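Local coordinates for SMI1/KNR4 family protein (Pseudomonas syringae pv. tomato, PDB 2PAG) that is of unknown function but binds calcium ions and belongs to the SUKH clan of SMI1/KNR4-related proteins, at residues L8-E13 / T48-Y54; V4-L8 / A128-L133; L71-C75 / L87-C91. All coordinates share one frame; numbering follows the deposited sequence.

Contact 1 (L8-E13 / T48-Y54); sequences LREANE and TVSDVVY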
loop_
_atom_site.group_PDB
_atom_site.type_symbol
_atom_site.label_atom_id
_atom_site.label_comp_id
_atom_site.label_asym_id
_atom_site.label_seq_id
_atom_site.Cartn_x
_atom_site.Cartn_y
_atom_site.Cartn_z
ATOM N N LEU A 8 10.579 0.812 -10.108
ATOM C CA LEU A 8 10.010 -0.310 -9.371
ATOM C C LEU A 8 9.828 -1.544 -10.247
ATOM O O LEU A 8 10.216 -2.651 -9.863
ATOM C CB LEU A 8 8.665 0.082 -8.755
ATOM C CG LEU A 8 8.701 0.826 -7.422
ATOM C CD1 LEU A 8 7.301 1.312 -7.088
ATOM C CD2 LEU A 8 9.236 -0.096 -6.330
ATOM N N ARG A 9 9.247 -1.350 -11.427
ATOM C CA ARG A 9 8.996 -2.456 -12.342
ATOM C C ARG A 9 10.274 -3.189 -12.722
ATOM O O ARG A 9 10.309 -4.417 -12.741
ATOM C CB ARG A 9 8.318 -1.949 -13.617
ATOM C CG ARG A 9 7.041 -1.159 -13.392
ATOM C CD ARG A 9 5.945 -2.011 -12.821
ATOM N NE ARG A 9 5.737 -3.240 -13.583
ATOM C CZ ARG A 9 4.668 -4.018 -13.449
ATOM N NH1 ARG A 9 3.712 -3.684 -12.593
ATOM N NH2 ARG A 9 4.563 -5.142 -14.150
ATOM N N GLU A 10 11.324 -2.435 -13.024
ATOM C CA GLU A 10 12.588 -3.036 -13.423
ATOM C C GLU A 10 13.374 -3.631 -12.251
ATOM O O GLU A 10 14.277 -4.449 -12.453
ATOM C CB GLU A 10 13.419 -2.000 -14.192
ATOM C CG GLU A 10 12.779 -1.642 -15.531
ATOM C CD GLU A 10 13.596 -0.682 -16.387
ATOM O OE1 GLU A 10 14.757 -0.383 -16.039
ATOM O OE2 GLU A 10 13.055 -0.234 -17.423
ATOM N N ALA A 11 13.018 -3.243 -11.029
ATOM C CA ALA A 11 13.703 -3.767 -9.853
ATOM C C ALA A 11 12.968 -4.980 -9.298
ATOM O O ALA A 11 13.445 -5.625 -8.356
ATOM C CB ALA A 11 13.809 -2.692 -8.779
ATOM N N ASN A 12 11.812 -5.287 -9.887
ATOM C CA ASN A 12 10.992 -6.414 -9.443
ATOM C C ASN A 12 11.790 -7.698 -9.292
ATOM O O ASN A 12 12.500 -8.115 -10.211
ATOM C CB ASN A 12 9.837 -6.674 -10.410
ATOM C CG ASN A 12 8.993 -7.860 -9.984
ATOM O OD1 ASN A 12 8.343 -7.825 -8.941
ATOM N ND2 ASN A 12 9.012 -8.927 -10.783
ATOM N N GLU A 13 11.648 -8.335 -8.134
ATOM C CA GLU A 13 12.369 -9.568 -7.849
ATOM C C GLU A 13 11.544 -10.813 -8.152
ATOM O O GLU A 13 10.373 -10.912 -7.774
ATOM C CB GLU A 13 12.795 -9.578 -6.382
ATOM C CG GLU A 13 13.517 -8.319 -5.938
ATOM C CD GLU A 13 13.758 -8.290 -4.442
ATOM O OE1 GLU A 13 13.081 -9.051 -3.717
ATOM O OE2 GLU A 13 14.609 -7.500 -3.986
ATOM N N THR A 48 -0.721 0.141 -10.846
ATOM C CA THR A 48 0.513 0.139 -11.623
ATOM C C THR A 48 1.712 -0.626 -11.074
ATOM O O THR A 48 2.549 -1.091 -11.849
ATOM C CB THR A 48 0.978 1.580 -11.888
ATOM O OG1 THR A 48 1.293 2.226 -10.647
ATOM C CG2 THR A 48 -0.114 2.354 -12.567
ATOM N N VAL A 49 1.815 -0.759 -9.755
ATOM C CA VAL A 49 2.969 -1.451 -9.188
ATOM C C VAL A 49 2.711 -2.440 -8.050
ATOM O O VAL A 49 3.664 -2.947 -7.461
ATOM C CB VAL A 49 4.036 -0.429 -8.710
ATOM C CG1 VAL A 49 4.498 0.425 -9.880
ATOM C CG2 VAL A 49 3.477 0.467 -7.619
ATOM N N SER A 50 1.446 -2.743 -7.748
ATOM C CA SER A 50 1.177 -3.663 -6.643
ATOM C C SER A 50 1.525 -5.126 -6.930
ATOM O O SER A 50 1.292 -5.998 -6.086
ATOM C CB SER A 50 -0.275 -3.537 -6.138
ATOM O OG SER A 50 -1.246 -3.985 -7.067
ATOM N N ASP A 51 2.079 -5.397 -8.111
ATOM C CA ASP A 51 2.503 -6.758 -8.439
ATOM C C ASP A 51 4.018 -6.851 -8.262
ATOM O O ASP A 51 4.632 -7.886 -8.538
ATOM C CB ASP A 51 2.113 -7.118 -9.879
ATOM C CG ASP A 51 2.791 -6.237 -10.912
ATOM O OD1 ASP A 51 3.034 -5.050 -10.619
ATOM O OD2 ASP A 51 3.066 -6.730 -12.033
ATOM N N VAL A 52 4.614 -5.768 -7.779
ATOM C CA VAL A 52 6.054 -5.704 -7.575
ATOM C C VAL A 52 6.547 -6.240 -6.229
ATOM O O VAL A 52 5.933 -6.021 -5.169
ATOM C CB VAL A 52 6.569 -4.246 -7.756
ATOM C CG1 VAL A 52 8.040 -4.151 -7.385
ATOM C CG2 VAL A 52 6.360 -3.804 -9.200
ATOM N N VAL A 53 7.659 -6.967 -6.298
ATOM C CA VAL A 53 8.313 -7.537 -5.130
ATOM C C VAL A 53 9.688 -6.876 -5.071
ATOM O O VAL A 53 10.454 -6.953 -6.038
ATOM C CB VAL A 53 8.476 -9.064 -5.283
ATOM C CG1 VAL A 53 9.174 -9.640 -4.066
ATOM C CG2 VAL A 53 7.110 -9.711 -5.483
ATOM N N TYR A 54 9.991 -6.206 -3.960
ATOM C CA TYR A 54 11.280 -5.536 -3.813
ATOM C C TYR A 54 11.659 -5.173 -2.379
ATOM O O TYR A 54 10.811 -4.778 -1.574
ATOM C CB TYR A 54 11.322 -4.240 -4.627
ATOM C CG TYR A 54 12.638 -3.511 -4.464
ATOM C CD1 TYR A 54 13.749 -3.871 -5.225
ATOM C CD2 TYR A 54 12.795 -2.524 -3.492
ATOM C CE1 TYR A 54 14.985 -3.271 -5.018
ATOM C CE2 TYR A 54 14.030 -1.919 -3.275
ATOM C CZ TYR A 54 15.120 -2.298 -4.042
ATOM O OH TYR A 54 16.347 -1.714 -3.829
#
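R9 reaches D51 through bends at chi2 (-66°) and chi3 that curl its chain around, while D51 holds CG between its backbone N and carbonyl carbon (chi1 63°), which leaves its carboxylate facing NH1 and NH2 of the arginine. The two side chains are nearly perpendicular, with their flat groups inclined by 36°. NH1 of R9 forms a salt bridge to OD1 of D51 at 2.5 Å, a length too short to be taken literally, and NH2 adds a weak hydrogen bond to OD2 of D51 (3.0 Å). NH1 of R9 also donates to T48 O (2.9 Å), which lies at the edge of the guanidinium but tilted out of its plane, and the bond is distinctly bent. Farther along, OD1 of N12 accepts V53 N (2.9 Å) in the carbonyl plane along a nearly straight bond. E13 N then donates to V53 O (2.8 Å); both backbone polar groups of V53 are thus engaged by the segment 8-13. On the apolar side, L8 CD1 meets V49 CG2 at 4.0 Å, and A11 CB touches Y54 CD1 at 3.7 Å. The contact joins the end of helix 2-11 to the type I turn V49-V52 at the C-terminal end of helix 40-49. Helix 124-132 flanks the apolar side, with W132 against L8 and V52 and W125 against V49, while V53 touches L19 of a loop.

Contact 2 (V4-L8 / A128-L133); sequences VIEQL and ARDVWL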
loop_
_atom_site.group_PDB
_atom_site.type_symbol
_atom_site.label_atom_id
_atom_site.label_comp_id
_atom_site.label_asym_id
_atom_site.label_seq_id
_atom_site.Cartn_x
_atom_site.Cartn_y
_atom_site.Cartn_z
ATOM N N VAL A 4 9.568 6.768 -11.517
ATOM C CA VAL A 4 9.442 5.925 -10.336
ATOM C C VAL A 4 8.805 4.577 -10.665
ATOM O O VAL A 4 9.256 3.535 -10.182
ATOM C CB VAL A 4 8.620 6.647 -9.240
ATOM C CG1 VAL A 4 8.540 5.792 -7.985
ATOM C CG2 VAL A 4 9.264 7.989 -8.925
ATOM N N ILE A 5 7.771 4.591 -11.502
ATOM C CA ILE A 5 7.108 3.346 -11.865
ATOM C C ILE A 5 8.115 2.431 -12.553
ATOM O O ILE A 5 8.228 1.253 -12.206
ATOM C CB ILE A 5 5.893 3.592 -12.790
ATOM C CG1 ILE A 5 4.792 4.307 -12.001
ATOM C CG2 ILE A 5 5.384 2.262 -13.349
ATOM C CD1 ILE A 5 3.583 4.673 -12.821
ATOM N N GLU A 6 8.860 2.978 -13.509
ATOM C CA GLU A 6 9.871 2.193 -14.223
ATOM C C GLU A 6 10.896 1.602 -13.259
ATOM O O GLU A 6 11.265 0.429 -13.375
ATOM C CB GLU A 6 10.586 3.068 -15.268
ATOM C CG GLU A 6 11.832 2.427 -15.905
ATOM C CD GLU A 6 12.539 3.344 -16.908
ATOM O OE1 GLU A 6 12.492 4.581 -16.746
ATOM O OE2 GLU A 6 13.157 2.827 -17.857
ATOM N N GLN A 7 11.344 2.414 -12.304
ATOM C CA GLN A 7 12.329 1.982 -11.324
ATOM C C GLN A 7 11.825 0.759 -10.562
ATOM O O GLN A 7 12.549 -0.218 -10.383
ATOM C CB GLN A 7 12.623 3.119 -10.342
ATOM C CG GLN A 7 13.915 2.953 -9.561
ATOM C CD GLN A 7 14.120 4.053 -8.533
ATOM O OE1 GLN A 7 13.814 5.220 -8.786
ATOM N NE2 GLN A 7 14.647 3.686 -7.369
ATOM N N LEU A 8 10.579 0.812 -10.108
ATOM C CA LEU A 8 10.010 -0.310 -9.371
ATOM C C LEU A 8 9.828 -1.544 -10.247
ATOM O O LEU A 8 10.216 -2.651 -9.863
ATOM C CB LEU A 8 8.665 0.082 -8.755
ATOM C CG LEU A 8 8.701 0.826 -7.422
ATOM C CD1 LEU A 8 7.301 1.312 -7.088
ATOM C CD2 LEU A 8 9.236 -0.096 -6.330
ATOM N N ALA A 128 7.013 5.513 -2.115
ATOM C CA ALA A 128 7.556 4.426 -2.919
ATOM C C ALA A 128 9.011 4.690 -3.294
ATOM O O ALA A 128 9.849 3.785 -3.256
ATOM C CB ALA A 128 6.720 4.245 -4.175
ATOM N N ARG A 129 9.301 5.938 -3.645
ATOM C CA ARG A 129 10.640 6.334 -4.055
ATOM C C ARG A 129 11.614 6.478 -2.900
ATOM O O ARG A 129 12.742 5.989 -2.968
ATOM C CB ARG A 129 10.578 7.665 -4.806
ATOM C CG ARG A 129 11.923 8.145 -5.333
ATOM C CD ARG A 129 11.828 9.570 -5.830
ATOM N NE ARG A 129 11.629 10.506 -4.729
ATOM C CZ ARG A 129 11.162 11.741 -4.879
ATOM N NH1 ARG A 129 10.846 12.186 -6.087
ATOM N NH2 ARG A 129 11.010 12.527 -3.822
ATOM N N ASP A 130 11.171 7.135 -1.835
ATOM C CA ASP A 130 12.039 7.397 -0.699
ATOM C C ASP A 130 12.062 6.362 0.421
ATOM O O ASP A 130 12.956 6.385 1.267
ATOM C CB ASP A 130 11.724 8.789 -0.145
ATOM C CG ASP A 130 11.797 9.870 -1.223
ATOM O OD1 ASP A 130 12.603 9.714 -2.169
ATOM O OD2 ASP A 130 11.061 10.877 -1.127
ATOM N N VAL A 131 11.095 5.451 0.430
ATOM C CA VAL A 131 11.064 4.421 1.461
ATOM C C VAL A 131 11.159 3.008 0.892
ATOM O O VAL A 131 12.081 2.261 1.215
ATOM C CB VAL A 131 9.788 4.525 2.329
ATOM C CG1 VAL A 131 9.769 3.398 3.362
ATOM C CG2 VAL A 131 9.745 5.881 3.026
ATOM N N TRP A 132 10.216 2.637 0.036
ATOM C CA TRP A 132 10.227 1.293 -0.532
ATOM C C TRP A 132 11.486 1.011 -1.361
ATOM O O TRP A 132 12.187 0.029 -1.113
ATOM C CB TRP A 132 8.959 1.074 -1.375
ATOM C CG TRP A 132 8.727 -0.366 -1.774
ATOM C CD1 TRP A 132 9.379 -1.472 -1.298
ATOM C CD2 TRP A 132 7.756 -0.849 -2.712
ATOM N NE1 TRP A 132 8.874 -2.609 -1.884
ATOM C CE2 TRP A 132 7.877 -2.257 -2.756
ATOM C CE3 TRP A 132 6.795 -0.226 -3.520
ATOM C CZ2 TRP A 132 7.071 -3.054 -3.579
ATOM C CZ3 TRP A 132 5.995 -1.015 -4.335
ATOM C CH2 TRP A 132 6.137 -2.415 -4.358
ATOM N N LEU A 133 11.788 1.890 -2.313
ATOM C CA LEU A 133 12.960 1.714 -3.172
ATOM C C LEU A 133 14.279 1.912 -2.433
ATOM O O LEU A 133 15.351 1.636 -2.979
ATOM C CB LEU A 133 12.886 2.670 -4.363
ATOM C CG LEU A 133 11.962 2.202 -5.489
ATOM C CD1 LEU A 133 11.719 3.336 -6.481
ATOM C CD2 LEU A 133 12.591 1.004 -6.185
#
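V4, L8 and L133 supply most of the apolar contact. CG1 of V4 touches R129 CB (4.2 Å) and L133 CD1 (4.3 Å), with A128 CB slightly farther off. One helical turn on, both methyls of L8 reach the indole of W132; CD1 also meets A128 CB at 4.2 Å, and CD2 also meets L133 CD2 at 3.5 Å, the two leucines approaching obliquely. The aromatic interaction is directional. W132, with CG anti to its backbone N (chi1 -168°), presents a ring face to L8, whose CD2 sits 3.9 Å from the centroid of the six-membered ring and 19° off its normal, a CH-pi contact displaced toward the rim. NE1 of W132 finds its partner at Y54. A mixed contact closes the more exposed side: the extended chain of Q7 runs over L133 and brings its amide against CD1, closer than expected and therefore doubtful in detail. The charged interaction is local to one helix, where R129 grips D130 side-on through NE and NH2, NE to OD1 being 2.9 Å. No hydrogen bond spans the segments. The axes of segments 4-8 and 128-132 come within 10.8 Å, are inclined by 36° and run broadly in the same direction. L133 N bonds to A128 O (2.9 Å) in a wider, pi-type turn. The arrangement pairs the first and last helices of this SMI1/KNR4-family domain through an apolar interface.

Contact 3 (L71-C75 / L87-C91); sequences LPEVC and LIPIC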
loop_
_atom_site.group_PDB
_atom_site.type_symbol
_atom_site.label_atom_id
_atom_site.label_comp_id
_atom_site.label_asym_id
_atom_site.label_seq_id
_atom_site.Cartn_x
_atom_site.Cartn_y
_atom_site.Cartn_z
ATOM N N LEU A 71 -5.282 -6.186 1.275
ATOM C CA LEU A 71 -5.771 -4.952 1.889
ATOM C C LEU A 71 -6.905 -5.047 2.910
ATOM O O LEU A 71 -6.805 -4.468 3.996
ATOM C CB LEU A 71 -6.132 -3.925 0.805
ATOM C CG LEU A 71 -6.407 -2.488 1.269
ATOM C CD1 LEU A 71 -5.270 -1.984 2.170
ATOM C CD2 LEU A 71 -6.550 -1.583 0.051
ATOM N N PRO A 72 -7.996 -5.764 2.592
ATOM C CA PRO A 72 -9.075 -5.842 3.582
ATOM C C PRO A 72 -8.626 -6.454 4.907
ATOM O O PRO A 72 -9.055 -6.008 5.973
ATOM C CB PRO A 72 -10.133 -6.681 2.872
ATOM C CG PRO A 72 -9.925 -6.315 1.428
ATOM C CD PRO A 72 -8.414 -6.370 1.315
ATOM N N GLU A 73 -7.774 -7.477 4.841
ATOM C CA GLU A 73 -7.278 -8.112 6.060
ATOM C C GLU A 73 -6.281 -7.210 6.787
ATOM O O GLU A 73 -6.276 -7.155 8.015
ATOM C CB GLU A 73 -6.623 -9.465 5.749
ATOM C CG GLU A 73 -7.571 -10.533 5.207
ATOM C CD GLU A 73 -8.472 -11.156 6.270
ATOM O OE1 GLU A 73 -9.273 -12.049 5.911
ATOM O OE2 GLU A 73 -8.384 -10.770 7.457
ATOM N N VAL A 74 -5.429 -6.516 6.036
ATOM C CA VAL A 74 -4.459 -5.612 6.647
ATOM C C VAL A 74 -5.199 -4.464 7.354
ATOM O O VAL A 74 -4.808 -4.033 8.438
ATOM C CB VAL A 74 -3.474 -5.034 5.583
ATOM C CG1 VAL A 74 -2.573 -3.993 6.210
ATOM C CG2 VAL A 74 -2.618 -6.154 5.003
ATOM N N CYS A 75 -6.274 -3.972 6.740
ATOM C CA CYS A 75 -7.056 -2.890 7.332
ATOM C C CYS A 75 -7.683 -3.342 8.642
ATOM O O CYS A 75 -7.596 -2.649 9.655
ATOM C CB CYS A 75 -8.164 -2.434 6.381
ATOM S SG CYS A 75 -7.601 -1.390 5.024
ATOM N N LEU A 87 -7.614 6.296 8.070
ATOM C CA LEU A 87 -6.330 6.053 7.413
ATOM C C LEU A 87 -6.315 4.656 6.807
ATOM O O LEU A 87 -6.678 3.682 7.474
ATOM C CB LEU A 87 -5.187 6.176 8.429
ATOM C CG LEU A 87 -5.038 7.506 9.173
ATOM C CD1 LEU A 87 -3.793 7.454 10.066
ATOM C CD2 LEU A 87 -4.931 8.651 8.161
ATOM N N ILE A 88 -5.893 4.556 5.548
ATOM C CA ILE A 88 -5.825 3.260 4.873
ATOM C C ILE A 88 -4.377 2.802 4.763
ATOM O O ILE A 88 -3.556 3.461 4.124
ATOM C CB ILE A 88 -6.400 3.320 3.445
ATOM C CG1 ILE A 88 -7.833 3.845 3.473
ATOM C CG2 ILE A 88 -6.360 1.928 2.817
ATOM C CD1 ILE A 88 -8.404 4.118 2.091
ATOM N N PRO A 89 -4.045 1.654 5.367
ATOM C CA PRO A 89 -2.660 1.176 5.288
ATOM C C PRO A 89 -2.166 0.929 3.876
ATOM O O PRO A 89 -2.898 0.415 3.034
ATOM C CB PRO A 89 -2.693 -0.120 6.092
ATOM C CG PRO A 89 -3.766 0.136 7.093
ATOM C CD PRO A 89 -4.840 0.813 6.279
ATOM N N ILE A 90 -0.922 1.316 3.612
ATOM C CA ILE A 90 -0.328 1.049 2.316
ATOM C C ILE A 90 0.780 0.024 2.545
ATOM O O ILE A 90 1.127 -0.733 1.648
ATOM C CB ILE A 90 0.236 2.335 1.626
ATOM C CG1 ILE A 90 0.906 1.937 0.309
ATOM C CG2 ILE A 90 1.252 3.057 2.530
ATOM C CD1 ILE A 90 1.292 3.110 -0.577
ATOM N N CYS A 91 1.326 -0.025 3.758
ATOM C CA CYS A 91 2.372 -1.005 4.013
ATOM C C CYS A 91 2.647 -1.265 5.482
ATOM O O CYS A 91 2.913 -0.348 6.250
ATOM C CB CYS A 91 3.672 -0.577 3.324
ATOM S SG CYS A 91 5.007 -1.798 3.418
#
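P89 is where the two segments pack closely: CB and CD of its ring are met by V74 and C75 of helix 71-81. SG of C75 lies 3.7 Å from P89 CD, and V74 CG1 lies 3.9 Å from P89 CB, the valine and the proline lying antiparallel alongside one another. L71 completes this tighter part. Its CG is anti to the backbone N (chi1 -169°), and together with chi2 (51°) this brings CD1 to within 3.5 Å of P89 O. That carbonyl oxygen is buried here with no polar partner in the model; the L71 methyl lies against it. Around I88 the packing is looser. CG2 of I88 is 4.1 Å from L71 CD1, the one side chain set roughly square to the other, and 4.2 Å from C75 SG. The interface is wholly apolar between side chains, small in area, and made by buried residues alone; solvent reaches the helix on its outer side, at E73, which takes no part. Within the helix, C75 N bonds to L71 O, which keeps L71 and C75 one turn apart and able to reach the same strand. Helix 71-81 thus packs on the outermost strand 88-93, which pairs with strand 96-100 and has a classic beta bulge at I90 and C91 opposite Y98. Helix 24-34 touches L71 and C75, and helix 124-132 packs against I90 and C91.

In the fold
Contacts 1 and 2 adjoin, with centres 9 Å apart; they share L8 of helix 2-11, which meets the end of helix 40-49 and the turn beyond it as well as the C-terminal helix 124-132. A hydrogen bond from W132 NE1 to Y54 O (2.9 Å) ties them together. Contact 3 lies on the opposite side of the chain's centre, 19 Å from each of the others between centres, and touches neither, with nearest atoms about 8 Å from contact 1 and about 6 Å from contact 2. Along the chain, contact 2 encloses the other two. The calcium site of E101, D103 and T105 is closer to contact 3: the I88 side chain is about 8 Å from that of E101 and about 13 Å from a calcium ion.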